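Local coordinates for ribosome-associated protein Y (PSrp-1) (Clostridium acetobutylicum, PDB 3KA5) that probably drives pairing of 70S ribosomes into translationally inactive 100S dimers in stationary phase, and is represented here by its C-terminal domain, at residues 18-23 with 42-46. Residues are numbered along the deposited sequence; the frame is centred on the assembly and turned at random.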
ATOM      1  N   ALA B  18       3.968  -4.229 -11.935  1.00 12.43           N
ATOM      2  CA  ALA B  18       3.288  -4.384 -10.653  1.00 12.65           C
ATOM      3  C   ALA B  18       1.804  -4.683 -10.858  1.00 13.49           C
ATOM      4  O   ALA B  18       1.226  -5.513 -10.150  1.00 12.90           O
ATOM      5  CB  ALA B  18       3.458  -3.118  -9.796  1.00 11.77           C
ATOM      6  N   VAL B  19       1.174  -4.000 -11.812  1.00 10.26           N
ATOM      7  CA  VAL B  19      -0.243  -4.246 -12.072  1.00 12.85           C
ATOM      8  C   VAL B  19      -0.440  -5.669 -12.573  1.00 11.01           C
ATOM      9  O   VAL B  19      -1.386  -6.356 -12.181  1.00 11.67           O
ATOM     10  CB  VAL B  19      -0.812  -3.263 -13.123  1.00 12.02           C
ATOM     11  CG1 VAL B  19      -2.213  -3.686 -13.530  1.00 13.54           C
ATOM     12  CG2 VAL B  19      -0.839  -1.863 -12.552  1.00 15.57           C
ATOM     13  N   LEU B  20       0.458  -6.114 -13.445  1.00 10.57           N
ATOM     14  CA  LEU B  20       0.386  -7.468 -13.988  1.00  8.81           C
ATOM     15  C   LEU B  20       0.541  -8.490 -12.861  1.00 11.37           C
ATOM     16  O   LEU B  20      -0.233  -9.443 -12.762  1.00 10.61           O
ATOM     17  CB  LEU B  20       1.486  -7.654 -15.039  1.00  9.70           C
ATOM     18  CG  LEU B  20       1.665  -9.009 -15.729  1.00 14.78           C
ATOM     19  CD1 LEU B  20       0.350  -9.488 -16.328  1.00 14.54           C
ATOM     20  CD2 LEU B  20       2.737  -8.862 -16.814  1.00 20.87           C
ATOM     21  N   GLU B  21       1.546  -8.279 -12.015  1.00 11.82           N
ATOM     22  CA  GLU B  21       1.806  -9.166 -10.880  1.00 10.63           C
ATOM     23  C   GLU B  21       0.617  -9.218  -9.938  1.00 13.09           C
ATOM     24  O   GLU B  21       0.238 -10.289  -9.446  1.00 13.57           O
ATOM     25  CB  GLU B  21       3.030  -8.684 -10.098  1.00 11.04           C
ATOM     26  CG  GLU B  21       4.352  -9.040 -10.729  1.00 12.55           C
ATOM     27  CD  GLU B  21       4.555 -10.535 -10.811  1.00 16.57           C
ATOM     28  OE1 GLU B  21       4.369 -11.217  -9.784  1.00 23.75           O
ATOM     29  OE2 GLU B  21       4.900 -11.029 -11.897  1.00 26.26           O
HETATM   30  N   MSE B  22       0.029  -8.058  -9.668  1.00 13.36           N
HETATM   31  CA  MSE B  22      -1.115  -8.021  -8.773  1.00 14.01           C
HETATM   32  C   MSE B  22      -2.221  -8.907  -9.314  1.00 11.17           C
HETATM   33  O   MSE B  22      -2.842  -9.660  -8.566  1.00 14.42           O
HETATM   34  CB  MSE B  22      -1.631  -6.590  -8.600  1.00 11.65           C
HETATM   35  CG  MSE B  22      -2.885  -6.502  -7.750  1.00 13.16           C
HETATM   36 SE   MSE B  22      -3.455  -4.654  -7.590  1.00 25.46          SE
HETATM   37  CE  MSE B  22      -3.639  -4.236  -9.452  1.00 15.87           C
ATOM     38  N   GLU B  23      -2.462  -8.836 -10.619  1.00 10.56           N
ATOM     39  CA  GLU B  23      -3.505  -9.648 -11.227  0.50  3.59           C
ATOM     40  C   GLU B  23      -3.168 -11.139 -11.280  1.00 10.83           C
ATOM     41  O   GLU B  23      -4.018 -11.982 -10.989  1.00 13.63           O
ATOM     42  CB  GLU B  23      -3.811  -9.134 -12.631  0.50 14.22           C
ATOM     43  CG  GLU B  23      -4.450  -7.760 -12.638  0.50 18.34           C
ATOM     44  CD  GLU B  23      -5.769  -7.742 -11.890  0.50 25.65           C
ATOM     45  OE1 GLU B  23      -6.636  -8.584 -12.203  0.50 31.43           O
ATOM     46  OE2 GLU B  23      -5.938  -6.892 -10.992  0.50 26.76           O
ATOM     47  N   VAL B  42       2.148   1.753  -4.278  1.00  9.00           N
ATOM     48  CA  VAL B  42       1.097   0.762  -4.114  1.00  9.67           C
ATOM     49  C   VAL B  42       0.113   0.872  -5.273  1.00 14.31           C
ATOM     50  O   VAL B  42      -0.422   1.949  -5.537  1.00 13.86           O
ATOM     51  CB  VAL B  42       0.322   0.978  -2.792  1.00  6.31           C
ATOM     52  CG1 VAL B  42      -0.728  -0.114  -2.615  1.00 12.54           C
ATOM     53  CG2 VAL B  42       1.297   0.977  -1.610  1.00  7.68           C
ATOM     54  N   VAL B  43      -0.102  -0.227  -5.990  1.00 10.89           N
ATOM     55  CA  VAL B  43      -1.067  -0.215  -7.077  1.00 12.17           C
ATOM     56  C   VAL B  43      -2.292  -0.936  -6.548  1.00 11.41           C
ATOM     57  O   VAL B  43      -2.191  -1.771  -5.648  1.00 11.78           O
ATOM     58  CB  VAL B  43      -0.554  -0.925  -8.368  1.00 17.23           C
ATOM     59  CG1 VAL B  43       0.458  -0.047  -9.075  1.00 15.26           C
ATOM     60  CG2 VAL B  43       0.068  -2.266  -8.033  1.00 10.28           C
ATOM     61  N   TYR B  44      -3.455  -0.595  -7.084  1.00  9.66           N
ATOM     62  CA  TYR B  44      -4.691  -1.217  -6.644  1.00 11.94           C
ATOM     63  C   TYR B  44      -5.727  -1.137  -7.751  1.00 12.02           C
ATOM     64  O   TYR B  44      -5.581  -0.362  -8.696  1.00 13.50           O
ATOM     65  CB  TYR B  44      -5.202  -0.521  -5.373  1.00 13.86           C
ATOM     66  CG  TYR B  44      -5.585   0.930  -5.580  1.00 14.87           C
ATOM     67  CD1 TYR B  44      -6.903   1.290  -5.859  1.00 27.72           C
ATOM     68  CD2 TYR B  44      -4.624   1.937  -5.532  1.00 12.14           C
ATOM     69  CE1 TYR B  44      -7.256   2.623  -6.084  1.00 21.28           C
ATOM     70  CE2 TYR B  44      -4.968   3.275  -5.761  1.00 16.42           C
ATOM     71  CZ  TYR B  44      -6.283   3.606  -6.036  1.00 28.70           C
ATOM     72  OH  TYR B  44      -6.626   4.923  -6.268  1.00 26.57           O
ATOM     73  N   LYS B  45      -6.764  -1.956  -7.641  1.00 16.21           N
ATOM     74  CA  LYS B  45      -7.822  -1.968  -8.637  1.00 17.68           C
ATOM     75  C   LYS B  45      -8.984  -1.145  -8.098  1.00 19.65           C
ATOM     76  O   LYS B  45      -9.429  -1.356  -6.974  1.00 24.03           O
ATOM     77  CB  LYS B  45      -8.272  -3.404  -8.910  1.00 27.68           C
ATOM     78  CG  LYS B  45      -9.163  -3.545 -10.131  1.00 27.49           C
ATOM     79  CD  LYS B  45      -9.246  -4.989 -10.593  1.00 37.35           C
ATOM     80  CE  LYS B  45      -9.903  -5.075 -11.956  1.00 40.80           C
ATOM     81  NZ  LYS B  45      -9.888  -6.464 -12.490  1.00 42.65           N
ATOM     82  N   ARG B  46      -9.456  -0.195  -8.896  1.00 27.53           N
ATOM     83  CA  ARG B  46     -10.567   0.654  -8.486  1.00 38.92           C
ATOM     84  C   ARG B  46     -11.838   0.356  -9.274  1.00 42.90           C
ATOM     85  O   ARG B  46     -11.785   0.109 -10.480  1.00 42.24           O
ATOM     86  CB  ARG B  46     -10.182   2.131  -8.641  1.00 38.02           C
ATOM     87  CG  ARG B  46      -9.209   2.411  -9.775  1.00 34.03           C
ATOM     88  CD  ARG B  46      -8.805   3.884  -9.838  1.00 38.56           C
ATOM     89  NE  ARG B  46      -9.746   4.692 -10.613  1.00 41.27           N
ATOM     90  CZ  ARG B  46      -9.649   6.010 -10.775  1.00 42.27           C
ATOM     91  NH1 ARG B  46      -8.653   6.684 -10.214  1.00 29.93           N
ATOM     92  NH2 ARG B  46     -10.546   6.654 -11.504  1.00 39.01           N
TER
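A18 starts the contact by directing its CB at V43, whose CG2 lies 3.9 Å from that methyl. One residue on, V19 meets the other branch of the same valine, its CG2 standing 4.1 Å from V43 CG1, so that V43 splits its two methyls between consecutive helix residues. V19 CA to V43 CA, 6.5 Å, is also the shortest CA-CA distance between the segments. M22, a selenomethionine, lies one turn beyond A18. With CG anti to the backbone N (chi1 176°) and an extended chi2, its chain reaches straight to the strand, where SE rests 3.7 Å from V43 O and 3.8 Å from Y44 CA; against this strand it meets mainly backbone. A bend at chi3 (57°) turns CE across the strand direction, 4.1 Å from Y44 C. E23 closes the series at the more open margin. Its side chain crosses that of K45 at about a right angle, OE2 lying 3.8 Å from K45 CD, while OE1 to NZ, at 3.9 Å, makes a long and presumably weak salt bridge. The axes of segments 18-23 and 42-45 make 54°. In this C-terminal domain of a long-form HPF, helix 15-25 lies over one face of the antiparallel sheet, on its central strand 39-45. F30 and F32 from strand 29-34 and Y51 and L53 from strand 51-55 extend this apolar layer, and beside it I2 of the second subunit packs against V19.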